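Local coordinates for L-lysine 6-oxidase (Marinomonas mediterranea, PDB 3WEU), which oxidises the side-chain amine of L-lysine with a cysteine tryptophylquinone cofactor, releasing ammonium and the hydrogen peroxide that gives the secreted protein its antibacterial activity, at residues 38-43 and 184-189; 60-65 and 192-197; 74-79 and 188-193; 80-85 and 143-148. All blocks are in the same frame, centred on the assembly; numbering follows the deposited sequence.

All four contacts lie in the N-terminal part of the chain, on the same side of its centre, with centres 7 to 13 Å apart. Interactions 1, 2 and 3 share the β-hairpin of strands 181-187 and 193-196: interaction 2 joins its second strand to strand 58-66, while interactions 1 and 3 hold loops 38-41 and 74-76 against its turn, both including D188 and S189. Interaction 4 pairs strands 80-91 and 137-145 and is nested in sequence inside the loops closed by the other three. W85 of interaction 4 packs on L193 of interaction 2. Segments distant in sequence are thus gathered round one hairpin of a mixed, curled sheet.

Interaction 1 (38-43 and 184-189)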
loop_
_atom_site.group_PDB
_atom_site.type_symbol
_atom_site.label_atom_id
_atom_site.label_comp_id
_atom_site.label_asym_id
_atom_site.label_seq_id
_atom_site.Cartn_x
_atom_site.Cartn_y
_atom_site.Cartn_z
ATOM N N VAL A 38 9.593 49.236 -6.876
ATOM C CA VAL A 38 10.463 48.681 -7.913
ATOM C C VAL A 38 11.924 48.675 -7.578
ATOM O O VAL A 38 12.652 47.917 -8.195
ATOM C CB VAL A 38 10.267 49.414 -9.277
ATOM C CG1 VAL A 38 8.833 49.166 -9.725
ATOM C CG2 VAL A 38 10.619 50.863 -9.145
ATOM N N ASP A 39 12.298 49.505 -6.594
ATOM C CA ASP A 39 13.624 49.538 -6.017
ATOM C C ASP A 39 13.842 48.460 -4.934
ATOM O O ASP A 39 14.925 48.430 -4.352
ATOM C CB ASP A 39 13.895 50.890 -5.360
ATOM C CG ASP A 39 13.987 52.051 -6.382
ATOM O OD1 ASP A 39 14.258 51.768 -7.538
ATOM O OD2 ASP A 39 13.823 53.214 -5.970
ATOM N N LEU A 40 12.803 47.656 -4.660
ATOM C CA LEU A 40 12.818 46.602 -3.657
ATOM C C LEU A 40 12.989 47.158 -2.213
ATOM O O LEU A 40 13.538 46.479 -1.342
ATOM C CB LEU A 40 13.914 45.599 -3.949
ATOM C CG LEU A 40 13.665 44.486 -4.935
ATOM C CD1 LEU A 40 12.523 44.636 -5.924
ATOM C CD2 LEU A 40 14.928 43.844 -5.489
ATOM N N LYS A 41 12.447 48.344 -1.959
ATOM C CA LYS A 41 12.276 48.862 -0.633
ATOM C C LYS A 41 10.860 48.563 -0.121
ATOM O O LYS A 41 9.911 48.611 -0.887
ATOM C CB LYS A 41 12.513 50.329 -0.626
ATOM C CG LYS A 41 13.931 50.509 -1.194
ATOM C CD LYS A 41 14.324 51.937 -1.226
ATOM C CE LYS A 41 15.783 51.981 -1.717
ATOM N NZ LYS A 41 16.229 53.215 -1.087
ATOM N N PRO A 42 10.764 48.209 1.151
ATOM C CA PRO A 42 9.481 47.844 1.731
ATOM C C PRO A 42 8.548 49.037 1.688
ATOM O O PRO A 42 9.003 50.178 1.900
ATOM C CB PRO A 42 9.821 47.481 3.165
ATOM C CG PRO A 42 11.246 47.863 3.383
ATOM C CD PRO A 42 11.883 48.110 2.097
ATOM N N THR A 43 7.286 48.814 1.369
ATOM C CA THR A 43 6.324 49.886 1.327
ATOM C C THR A 43 5.279 49.687 2.446
ATOM O O THR A 43 5.468 50.173 3.527
ATOM C CB THR A 43 5.693 49.986 -0.053
ATOM O OG1 THR A 43 5.214 48.719 -0.495
ATOM C CG2 THR A 43 6.767 50.528 -1.103
ATOM N N THR A 184 16.881 32.388 -4.645
ATOM C CA THR A 184 17.269 33.533 -5.476
ATOM C C THR A 184 17.957 34.587 -4.618
ATOM O O THR A 184 17.469 34.919 -3.534
ATOM C CB THR A 184 16.011 34.163 -6.124
ATOM O OG1 THR A 184 15.160 33.175 -6.726
ATOM C CG2 THR A 184 16.382 35.226 -7.135
ATOM N N LEU A 185 19.078 35.150 -5.065
ATOM C CA LEU A 185 19.716 36.279 -4.401
ATOM C C LEU A 185 19.431 37.519 -5.236
ATOM O O LEU A 185 19.404 37.461 -6.484
ATOM C CB LEU A 185 21.245 36.175 -4.327
ATOM C CG LEU A 185 21.800 34.957 -3.639
ATOM C CD1 LEU A 185 23.292 35.131 -3.431
ATOM C CD2 LEU A 185 21.075 34.719 -2.299
ATOM N N ARG A 186 19.084 38.598 -4.551
ATOM C CA ARG A 186 18.935 39.878 -5.207
ATOM C C ARG A 186 19.674 40.953 -4.428
ATOM O O ARG A 186 20.033 40.752 -3.259
ATOM C CB ARG A 186 17.478 40.260 -5.283
ATOM C CG ARG A 186 16.713 39.549 -6.336
ATOM C CD ARG A 186 15.231 39.892 -6.225
ATOM N NE ARG A 186 14.448 39.432 -7.389
ATOM C CZ ARG A 186 14.106 40.170 -8.453
ATOM N NH1 ARG A 186 14.534 41.396 -8.632
ATOM N NH2 ARG A 186 13.378 39.633 -9.402
ATOM N N THR A 187 19.800 42.118 -5.038
ATOM C CA THR A 187 20.100 43.330 -4.348
ATOM C C THR A 187 19.024 44.320 -4.687
ATOM O O THR A 187 18.388 44.212 -5.732
ATOM C CB THR A 187 21.432 43.984 -4.696
ATOM O OG1 THR A 187 21.484 44.209 -6.113
ATOM C CG2 THR A 187 22.635 43.103 -4.161
ATOM N N ASP A 188 18.858 45.286 -3.803
ATOM C CA ASP A 188 17.870 46.359 -3.964
ATOM C C ASP A 188 18.620 47.483 -4.681
ATOM O O ASP A 188 19.763 47.267 -5.187
ATOM C CB ASP A 188 17.209 46.798 -2.646
ATOM C CG ASP A 188 18.093 47.604 -1.735
ATOM O OD1 ASP A 188 19.304 47.810 -2.020
ATOM O OD2 ASP A 188 17.588 48.023 -0.659
ATOM N N SER A 189 17.967 48.624 -4.822
ATOM C CA SER A 189 18.531 49.723 -5.582
ATOM C C SER A 189 19.793 50.330 -4.968
ATOM O O SER A 189 20.481 51.099 -5.625
ATOM C CB SER A 189 17.474 50.794 -5.882
ATOM O OG SER A 189 17.151 51.460 -4.723
HETATM O O HOH W 1 15.462 46.927 0.593
#
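The turn of the β-hairpin formed by strands 181-187 and 193-196 is met here by the loop 38-41, with D39, L40 and K41 laid against R186, D188 and S189. One backbone hydrogen bond ties them together: N of S189 donates to O of D39 over 3.1 Å, with 152° at the hydrogen. The same carbonyl oxygen lies 3.3 Å from CB of D188. L40, whose backbone takes up the left-handed helical region, turns its side chain toward the hairpin and is buried there. Its CB packs on CB of D188 (3.7 Å), and its CD2 comes to 3.5 Å from the carbonyl O of T187. The leucine crosses R186 at about a right angle, its CD2 meeting CD and NH1 of the arginine, whose NH2 makes a salt bridge with D20. A nearly eclipsed chi2 of 19° suggests that L40 is somewhat strained in this tight place, which M148 also lines. A second polar link runs through a water that donates both to O of L40 (2.8 Å) and to OD2 of D188 (2.7 Å). That carboxylate oxygen also takes part in a salt bridge with R192, so the buried aspartate is well provided with donors. K41, extended beyond CG, brings CE against S189, and its NZ comes very close to OE1 of Q190, probably as a hydrogen bond. The small side chain of S189 touches both D39 and K41: with chi1 of 71°, its OG stands between the backbone N and the carbonyl carbon, 3.3 Å from CE of K41.

Interaction 2 (60-65 and 192-197)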
loop_
_atom_site.group_PDB
_atom_site.type_symbol
_atom_site.label_atom_id
_atom_site.label_comp_id
_atom_site.label_asym_id
_atom_site.label_seq_id
_atom_site.Cartn_x
_atom_site.Cartn_y
_atom_site.Cartn_z
ATOM N N GLY A 60 11.190 37.195 1.356
ATOM C CA GLY A 60 12.620 37.392 1.311
ATOM C C GLY A 60 13.138 38.123 2.475
ATOM O O GLY A 60 12.385 38.882 3.105
ATOM N N GLN A 61 14.397 37.848 2.860
ATOM C CA GLN A 61 15.073 38.608 3.912
ATOM C C GLN A 61 15.999 39.651 3.359
ATOM O O GLN A 61 16.926 39.312 2.621
ATOM C CB GLN A 61 15.869 37.688 4.805
ATOM C CG GLN A 61 16.662 38.368 5.877
ATOM C CD GLN A 61 15.779 38.744 7.046
ATOM O OE1 GLN A 61 15.251 37.885 7.735
ATOM N NE2 GLN A 61 15.633 40.015 7.276
ATOM N N VAL A 62 15.809 40.896 3.798
ATOM C CA VAL A 62 16.786 41.983 3.566
ATOM C C VAL A 62 17.853 41.907 4.614
ATOM O O VAL A 62 17.558 41.758 5.810
ATOM C CB VAL A 62 16.113 43.360 3.628
ATOM C CG1 VAL A 62 17.103 44.506 3.501
ATOM C CG2 VAL A 62 15.036 43.454 2.563
ATOM N N PHE A 63 19.110 41.988 4.190
ATOM C CA PHE A 63 20.212 42.154 5.097
ATOM C C PHE A 63 20.868 43.500 4.832
ATOM O O PHE A 63 20.942 43.951 3.665
ATOM C CB PHE A 63 21.297 41.092 4.898
ATOM C CG PHE A 63 20.920 39.687 5.269
ATOM C CD1 PHE A 63 20.268 38.902 4.396
ATOM C CD2 PHE A 63 21.381 39.116 6.468
ATOM C CE1 PHE A 63 19.957 37.587 4.706
ATOM C CE2 PHE A 63 21.106 37.776 6.782
ATOM C CZ PHE A 63 20.397 36.998 5.900
ATOM N N LYS A 64 21.343 44.113 5.898
ATOM C CA LYS A 64 21.978 45.455 5.901
ATOM C C LYS A 64 23.328 45.299 6.593
ATOM O O LYS A 64 23.516 44.397 7.437
ATOM C CB LYS A 64 21.147 46.417 6.632
ATOM C CG LYS A 64 19.801 46.643 5.946
ATOM C CD LYS A 64 18.998 47.738 6.658
ATOM C CE LYS A 64 17.571 47.761 6.130
ATOM N NZ LYS A 64 16.767 48.828 6.814
ATOM N N VAL A 65 24.288 46.114 6.170
ATOM C CA VAL A 65 25.629 46.076 6.758
ATOM C C VAL A 65 25.880 47.459 7.315
ATOM O O VAL A 65 25.435 48.487 6.748
ATOM C CB VAL A 65 26.692 45.590 5.747
ATOM C CG1 VAL A 65 26.632 46.447 4.496
ATOM C CG2 VAL A 65 28.101 45.588 6.344
ATOM N N ARG A 192 21.697 46.484 -1.045
ATOM C CA ARG A 192 21.387 45.605 0.069
ATOM C C ARG A 192 21.051 44.254 -0.464
ATOM O O ARG A 192 20.466 44.112 -1.565
ATOM C CB ARG A 192 20.166 46.114 0.917
ATOM C CG ARG A 192 20.347 47.486 1.550
ATOM C CD ARG A 192 19.050 47.961 2.239
ATOM N NE ARG A 192 19.216 49.286 2.750
ATOM C CZ ARG A 192 18.926 50.372 2.050
ATOM N NH1 ARG A 192 18.321 50.272 0.878
ATOM N NH2 ARG A 192 19.138 51.546 2.608
ATOM N N LEU A 193 21.360 43.229 0.331
ATOM C CA LEU A 193 21.031 41.859 -0.051
ATOM C C LEU A 193 19.595 41.464 0.278
ATOM O O LEU A 193 19.089 41.816 1.352
ATOM C CB LEU A 193 21.976 40.926 0.684
ATOM C CG LEU A 193 21.672 39.433 0.588
ATOM C CD1 LEU A 193 21.859 38.917 -0.798
ATOM C CD2 LEU A 193 22.563 38.577 1.543
ATOM N N ILE A 194 18.963 40.744 -0.608
ATOM C CA ILE A 194 17.684 40.074 -0.352
ATOM C C ILE A 194 17.859 38.647 -0.665
ATOM O O ILE A 194 18.237 38.287 -1.785
ATOM C CB ILE A 194 16.533 40.669 -1.238
ATOM C CG1 ILE A 194 16.265 42.079 -0.804
ATOM C CG2 ILE A 194 15.246 39.830 -1.140
ATOM C CD1 ILE A 194 15.513 42.948 -1.813
ATOM N N VAL A 195 17.629 37.777 0.310
ATOM C CA VAL A 195 17.652 36.369 0.024
ATOM C C VAL A 195 16.269 35.778 0.010
ATOM O O VAL A 195 15.502 35.994 0.929
ATOM C CB VAL A 195 18.446 35.603 1.090
ATOM C CG1 VAL A 195 18.496 34.105 0.741
ATOM C CG2 VAL A 195 19.832 36.212 1.264
ATOM N N LEU A 196 15.939 35.097 -1.067
ATOM C CA LEU A 196 14.726 34.388 -1.223
ATOM C C LEU A 196 15.112 32.928 -1.286
ATOM O O LEU A 196 16.154 32.562 -1.900
ATOM C CB LEU A 196 14.033 34.835 -2.499
ATOM C CG LEU A 196 13.545 36.281 -2.516
ATOM C CD1 LEU A 196 13.527 36.893 -3.886
ATOM C CD2 LEU A 196 12.121 36.319 -2.043
ATOM N N GLY A 197 14.307 32.090 -0.651
ATOM C CA GLY A 197 14.564 30.664 -0.527
ATOM C C GLY A 197 13.806 29.860 -1.549
ATOM O O GLY A 197 13.432 30.352 -2.592
#
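Strands 60-65 and 193-196 run antiparallel, their N-to-C directions 156° apart, with Q61 opposite V195 and F63 opposite L193 as hydrogen-bonded pairs. N of Q61 donates to O of V195, and N of V195 to O of Q61, each over 2.9 Å. N of F63 reaches O of L193 at 2.8 Å, but the return bond from N of L193 to O of F63 is weak at 3.4 Å, where the ladder ends. F63, L193 and V195 share one face of the sheet. The phenyl ring lies side by side with L193, CD1 3.7 Å from its CD2, while CE1 of F63 meets CG2 of V195 at 3.7 Å. A chi1 of -68°, placing CG of F63 beside its backbone N, starts the ring on this course; W85 and M244 add to the same apolar layer. On the other face stand V62 and I194, CG2 to CG1 at 3.8 Å. Glycine suits position 60, since CD2 of L196 folds in to 3.6 Å from its bare CA. At the far end the aliphatic chains of K64 and R192 touch through CG and CD, and the arginine turns its charge to E72 and D188. The side chain of Q61 curls onto its own strand, NE2 donating to O of V62, while OE1 accepts from N of V11. This is a classic antiparallel ladder, with strand 58-66 also paired to strand 4-13 in the mixed, curled sheet of the N-terminal region.

Interaction 3 (74-79 and 188-193)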
loop_
_atom_site.group_PDB
_atom_site.type_symbol
_atom_site.label_atom_id
_atom_site.label_comp_id
_atom_site.label_asym_id
_atom_site.label_seq_id
_atom_site.Cartn_x
_atom_site.Cartn_y
_atom_site.Cartn_z
ATOM N N THR A 74 25.697 51.596 2.369
ATOM C CA THR A 74 25.171 51.163 1.097
ATOM C C THR A 74 26.121 51.615 -0.038
ATOM O O THR A 74 27.103 52.294 0.194
ATOM C CB THR A 74 23.792 51.741 0.822
ATOM O OG1 THR A 74 23.921 53.096 0.453
ATOM C CG2 THR A 74 22.863 51.584 2.068
ATOM N N LEU A 75 25.758 51.258 -1.249
ATOM C CA LEU A 75 26.508 51.667 -2.462
ATOM C C LEU A 75 26.509 53.143 -2.606
ATOM O O LEU A 75 27.380 53.654 -3.298
ATOM C CB LEU A 75 25.912 51.032 -3.694
ATOM C CG LEU A 75 26.036 49.526 -3.807
ATOM C CD1 LEU A 75 25.257 49.032 -5.029
ATOM C CD2 LEU A 75 27.477 49.057 -3.842
ATOM N N ASP A 76 25.588 53.843 -1.911
ATOM C CA ASP A 76 25.575 55.329 -1.884
ATOM C C ASP A 76 26.438 55.969 -0.831
ATOM O O ASP A 76 26.569 57.173 -0.815
ATOM C CB ASP A 76 24.151 55.840 -1.669
ATOM C CG ASP A 76 23.283 55.549 -2.834
ATOM O OD1 ASP A 76 23.876 55.459 -3.908
ATOM O OD2 ASP A 76 22.051 55.386 -2.741
ATOM N N SER A 77 27.048 55.195 0.071
ATOM C CA SER A 77 27.833 55.780 1.127
ATOM C C SER A 77 29.176 56.304 0.554
ATOM O O SER A 77 29.785 55.652 -0.316
ATOM C CB SER A 77 28.165 54.768 2.227
ATOM O OG SER A 77 26.997 54.160 2.708
ATOM N N PRO A 78 29.656 57.425 1.093
ATOM C CA PRO A 78 31.004 57.839 0.698
ATOM C C PRO A 78 32.095 56.778 1.020
ATOM O O PRO A 78 32.102 56.091 2.075
ATOM C CB PRO A 78 31.248 59.128 1.521
ATOM C CG PRO A 78 30.121 59.269 2.505
ATOM C CD PRO A 78 29.148 58.134 2.285
ATOM N N ASN A 79 33.001 56.642 0.086
ATOM C CA ASN A 79 34.182 55.805 0.252
ATOM C C ASN A 79 33.823 54.333 0.049
ATOM O O ASN A 79 34.681 53.489 0.190
ATOM C CB ASN A 79 34.942 56.057 1.597
ATOM C CG ASN A 79 36.421 55.530 1.586
ATOM O OD1 ASN A 79 37.119 55.564 0.566
ATOM N ND2 ASN A 79 36.880 55.019 2.739
ATOM N N ASP A 188 18.858 45.286 -3.803
ATOM C CA ASP A 188 17.870 46.359 -3.964
ATOM C C ASP A 188 18.620 47.483 -4.681
ATOM O O ASP A 188 19.763 47.267 -5.187
ATOM C CB ASP A 188 17.209 46.798 -2.646
ATOM C CG ASP A 188 18.093 47.604 -1.735
ATOM O OD1 ASP A 188 19.304 47.810 -2.020
ATOM O OD2 ASP A 188 17.588 48.023 -0.659
ATOM N N SER A 189 17.967 48.624 -4.822
ATOM C CA SER A 189 18.531 49.723 -5.582
ATOM C C SER A 189 19.793 50.330 -4.968
ATOM O O SER A 189 20.481 51.099 -5.625
ATOM C CB SER A 189 17.474 50.794 -5.882
ATOM O OG SER A 189 17.151 51.460 -4.723
ATOM N N GLN A 190 20.097 50.026 -3.710
ATOM C CA GLN A 190 21.279 50.540 -3.020
ATOM C C GLN A 190 22.271 49.468 -2.627
ATOM O O GLN A 190 23.225 49.734 -1.859
ATOM C CB GLN A 190 20.863 51.323 -1.776
ATOM C CG GLN A 190 20.101 52.606 -2.113
ATOM C CD GLN A 190 19.566 53.335 -0.910
ATOM O OE1 GLN A 190 18.607 52.921 -0.257
ATOM N NE2 GLN A 190 20.191 54.471 -0.601
ATOM N N GLY A 191 22.103 48.279 -3.148
ATOM C CA GLY A 191 23.101 47.234 -2.923
ATOM C C GLY A 191 22.842 46.325 -1.734
ATOM O O GLY A 191 23.680 45.420 -1.476
ATOM N N ARG A 192 21.697 46.484 -1.045
ATOM C CA ARG A 192 21.387 45.605 0.069
ATOM C C ARG A 192 21.051 44.254 -0.464
ATOM O O ARG A 192 20.466 44.112 -1.565
ATOM C CB ARG A 192 20.166 46.114 0.917
ATOM C CG ARG A 192 20.347 47.486 1.550
ATOM C CD ARG A 192 19.050 47.961 2.239
ATOM N NE ARG A 192 19.216 49.286 2.750
ATOM C CZ ARG A 192 18.926 50.372 2.050
ATOM N NH1 ARG A 192 18.321 50.272 0.878
ATOM N NH2 ARG A 192 19.138 51.546 2.608
ATOM N N LEU A 193 21.360 43.229 0.331
ATOM C CA LEU A 193 21.031 41.859 -0.051
ATOM C C LEU A 193 19.595 41.464 0.278
ATOM O O LEU A 193 19.089 41.816 1.352
ATOM C CB LEU A 193 21.976 40.926 0.684
ATOM C CG LEU A 193 21.672 39.433 0.588
ATOM C CD1 LEU A 193 21.859 38.917 -0.798
ATOM C CD2 LEU A 193 22.563 38.577 1.543
#
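Two type I β-turns, T74 to S77 and D188 to G191, meet here, with L75 and D76 of the first against Q190 and G191 of the second. N of L75 donates to O of Q190 over 3.0 Å, nearly straight at 170°. The extended side chain of Q190 crosses D76 at about a right angle and gives a hydrogen from NE2 to OD2, also at 3.0 Å. It meets that oxygen on its anti side, with the amide and carboxylate planes 48° apart. At the other end of this amide, OE1 accepts from NH1 of R192 (2.9 Å), and probably also from NZ of K41, so both ends of the glutamine are held. CG2 of T74 lies over one face of the R192 guanidinium, 3.8 Å from NH2, and OG1 of T74 accepts from N of D76, an ST turn. D188 organises the other turn: its OD1 receives N of Q190 and N of R192 from opposite faces of the carboxylate plane, each at 2.9 Å; the bond to Q190 makes an Asx turn. CD1 of L75 packs 3.5 Å from CA of G191, whose positive phi of 93° suits a residue without a side chain. The first turn lies in the loop between strands 72-73 and 80-91, while the second closes the hairpin of strands 181-187 and 193-196; O of G191 accepts from NE1 of W85 in strand 80-91.

Interaction 4 (80-85 and 143-148); sequences VKNIEW and SVSGVM
W85 and V144 form the hydrogen-bonded pair where strand 80-85 runs antiparallel to strand 143-145. N of W85 donates to O of V144 over 3.0 Å, almost straight at 176°, and N of V144 answers to O of W85, also at 3.0 Å; both donors lie nearly along the C=O axis. Toward N82 and G146 the backbones draw apart, and a water spans them: it donates to O of I83 (2.7 Å) and accepts from N of G146 (3.0 Å). A second joins OE2 of E84, 2.8 Å away, to OG of S145, 2.7 Å away; polar side chains suit this partly exposed face. Among apolar contacts, CB of W85 touches CG1 of V144 at 4.1 Å; within strand 80-85, CG2 of I83 sits 3.3 Å above one face of the W85 indole, offset toward its rim. G146 has a positive phi of 93°, at which a CB would press on the preceding carbonyl O, so glycine suits the place. On its other side strand 80-91 pairs with strand 223-232, where K81 and N82 both face T231 in a classic β-bulge. V144 and W85 meet L193 of strand 193-196, while V144 also packs on L185 and T187 of strand 181-187.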
loop_
_atom_site.group_PDB
_atom_site.type_symbol
_atom_site.label_atom_id
_atom_site.label_comp_id
_atom_site.label_asym_id
_atom_site.label_seq_id
_atom_site.Cartn_x
_atom_site.Cartn_y
_atom_site.Cartn_z
ATOM N N VAL A 80 32.553 54.026 -0.244
ATOM C CA VAL A 80 32.198 52.671 -0.623
ATOM C C VAL A 80 32.170 52.509 -2.127
ATOM O O VAL A 80 31.426 53.177 -2.855
ATOM C CB VAL A 80 30.837 52.218 -0.031
ATOM C CG1 VAL A 80 30.467 50.820 -0.541
ATOM C CG2 VAL A 80 30.928 52.192 1.474
ATOM N N LYS A 81 32.943 51.574 -2.625
ATOM C CA LYS A 81 32.864 51.321 -4.013
ATOM C C LYS A 81 32.138 50.041 -4.336
ATOM O O LYS A 81 31.601 49.927 -5.396
ATOM C CB LYS A 81 34.285 51.414 -4.633
ATOM C CG LYS A 81 35.040 50.131 -4.817
ATOM C CD LYS A 81 36.503 50.413 -5.268
ATOM C CE LYS A 81 36.738 50.150 -6.704
ATOM N NZ LYS A 81 38.184 50.394 -7.086
ATOM N N ASN A 82 32.094 49.040 -3.453
ATOM C CA ASN A 82 31.233 47.883 -3.748
ATOM C C ASN A 82 30.866 47.199 -2.469
ATOM O O ASN A 82 31.541 47.381 -1.493
ATOM C CB ASN A 82 31.927 46.851 -4.625
ATOM C CG ASN A 82 30.918 45.983 -5.394
ATOM O OD1 ASN A 82 29.698 46.224 -5.431
ATOM N ND2 ASN A 82 31.440 44.966 -6.005
ATOM N N ILE A 83 29.831 46.372 -2.544
ATOM C CA ILE A 83 29.378 45.557 -1.436
ATOM C C ILE A 83 28.969 44.264 -2.116
ATOM O O ILE A 83 28.073 44.264 -2.903
ATOM C CB ILE A 83 28.180 46.199 -0.692
ATOM C CG1 ILE A 83 28.608 47.533 -0.053
ATOM C CG2 ILE A 83 27.646 45.198 0.320
ATOM C CD1 ILE A 83 27.458 48.349 0.622
ATOM N N GLU A 84 29.634 43.175 -1.760
ATOM C CA GLU A 84 29.407 41.906 -2.403
ATOM C C GLU A 84 28.986 40.933 -1.342
ATOM O O GLU A 84 29.674 40.752 -0.348
ATOM C CB GLU A 84 30.645 41.380 -3.074
ATOM C CG GLU A 84 30.304 40.200 -3.952
ATOM C CD GLU A 84 31.472 39.797 -4.855
ATOM O OE1 GLU A 84 32.645 40.007 -4.470
ATOM O OE2 GLU A 84 31.176 39.298 -5.944
ATOM N N TRP A 85 27.862 40.306 -1.594
ATOM C CA TRP A 85 27.310 39.380 -0.649
ATOM C C TRP A 85 27.478 38.021 -1.259
ATOM O O TRP A 85 27.164 37.844 -2.419
ATOM C CB TRP A 85 25.796 39.686 -0.517
ATOM C CG TRP A 85 25.425 41.062 -0.101
ATOM C CD1 TRP A 85 25.116 42.127 -0.898
ATOM C CD2 TRP A 85 25.243 41.491 1.227
ATOM N NE1 TRP A 85 24.770 43.212 -0.136
ATOM C CE2 TRP A 85 24.812 42.838 1.183
ATOM C CE3 TRP A 85 25.355 40.847 2.466
ATOM C CZ2 TRP A 85 24.549 43.572 2.328
ATOM C CZ3 TRP A 85 25.073 41.561 3.577
ATOM C CH2 TRP A 85 24.669 42.918 3.517
ATOM N N SER A 143 26.999 34.776 -5.441
ATOM C CA SER A 143 27.339 36.153 -5.062
ATOM C C SER A 143 26.491 37.157 -5.833
ATOM O O SER A 143 26.082 36.928 -6.993
ATOM C CB SER A 143 28.805 36.406 -5.398
ATOM O OG SER A 143 29.576 35.626 -4.489
ATOM N N VAL A 144 26.177 38.245 -5.179
ATOM C CA VAL A 144 25.469 39.316 -5.802
ATOM C C VAL A 144 26.085 40.614 -5.320
ATOM O O VAL A 144 26.550 40.718 -4.204
ATOM C CB VAL A 144 23.974 39.094 -5.455
ATOM C CG1 VAL A 144 23.637 39.532 -4.029
ATOM C CG2 VAL A 144 23.104 39.720 -6.422
ATOM N N SER A 145 26.077 41.628 -6.180
ATOM C CA SER A 145 26.491 42.967 -5.839
ATOM C C SER A 145 25.948 43.969 -6.812
ATOM O O SER A 145 25.540 43.642 -7.936
ATOM C CB SER A 145 27.980 43.086 -5.861
ATOM O OG SER A 145 28.480 42.787 -7.169
ATOM N N GLY A 146 25.924 45.195 -6.384
ATOM C CA GLY A 146 25.463 46.266 -7.272
ATOM C C GLY A 146 23.973 46.569 -7.127
ATOM O O GLY A 146 23.257 46.103 -6.200
ATOM N N VAL A 147 23.495 47.341 -8.097
ATOM C CA VAL A 147 22.130 47.839 -8.134
ATOM C C VAL A 147 21.206 46.847 -8.767
ATOM O O VAL A 147 21.396 46.439 -9.909
ATOM C CB VAL A 147 22.095 49.191 -8.897
ATOM C CG1 VAL A 147 20.703 49.671 -9.038
ATOM C CG2 VAL A 147 22.981 50.187 -8.157
ATOM N N MET A 148 20.171 46.432 -8.029
ATOM C CA MET A 148 19.136 45.586 -8.607
ATOM C C MET A 148 19.690 44.362 -9.359
ATOM O O MET A 148 19.222 43.996 -10.412
ATOM C CB MET A 148 18.234 46.401 -9.538
ATOM C CG MET A 148 17.545 47.559 -8.839
ATOM S SD MET A 148 16.326 46.950 -7.621
ATOM C CE MET A 148 15.301 45.959 -8.650
HETATM O O HOH W 2 25.724 45.538 -3.448
HETATM O O HOH W 3 28.748 40.109 -7.119
#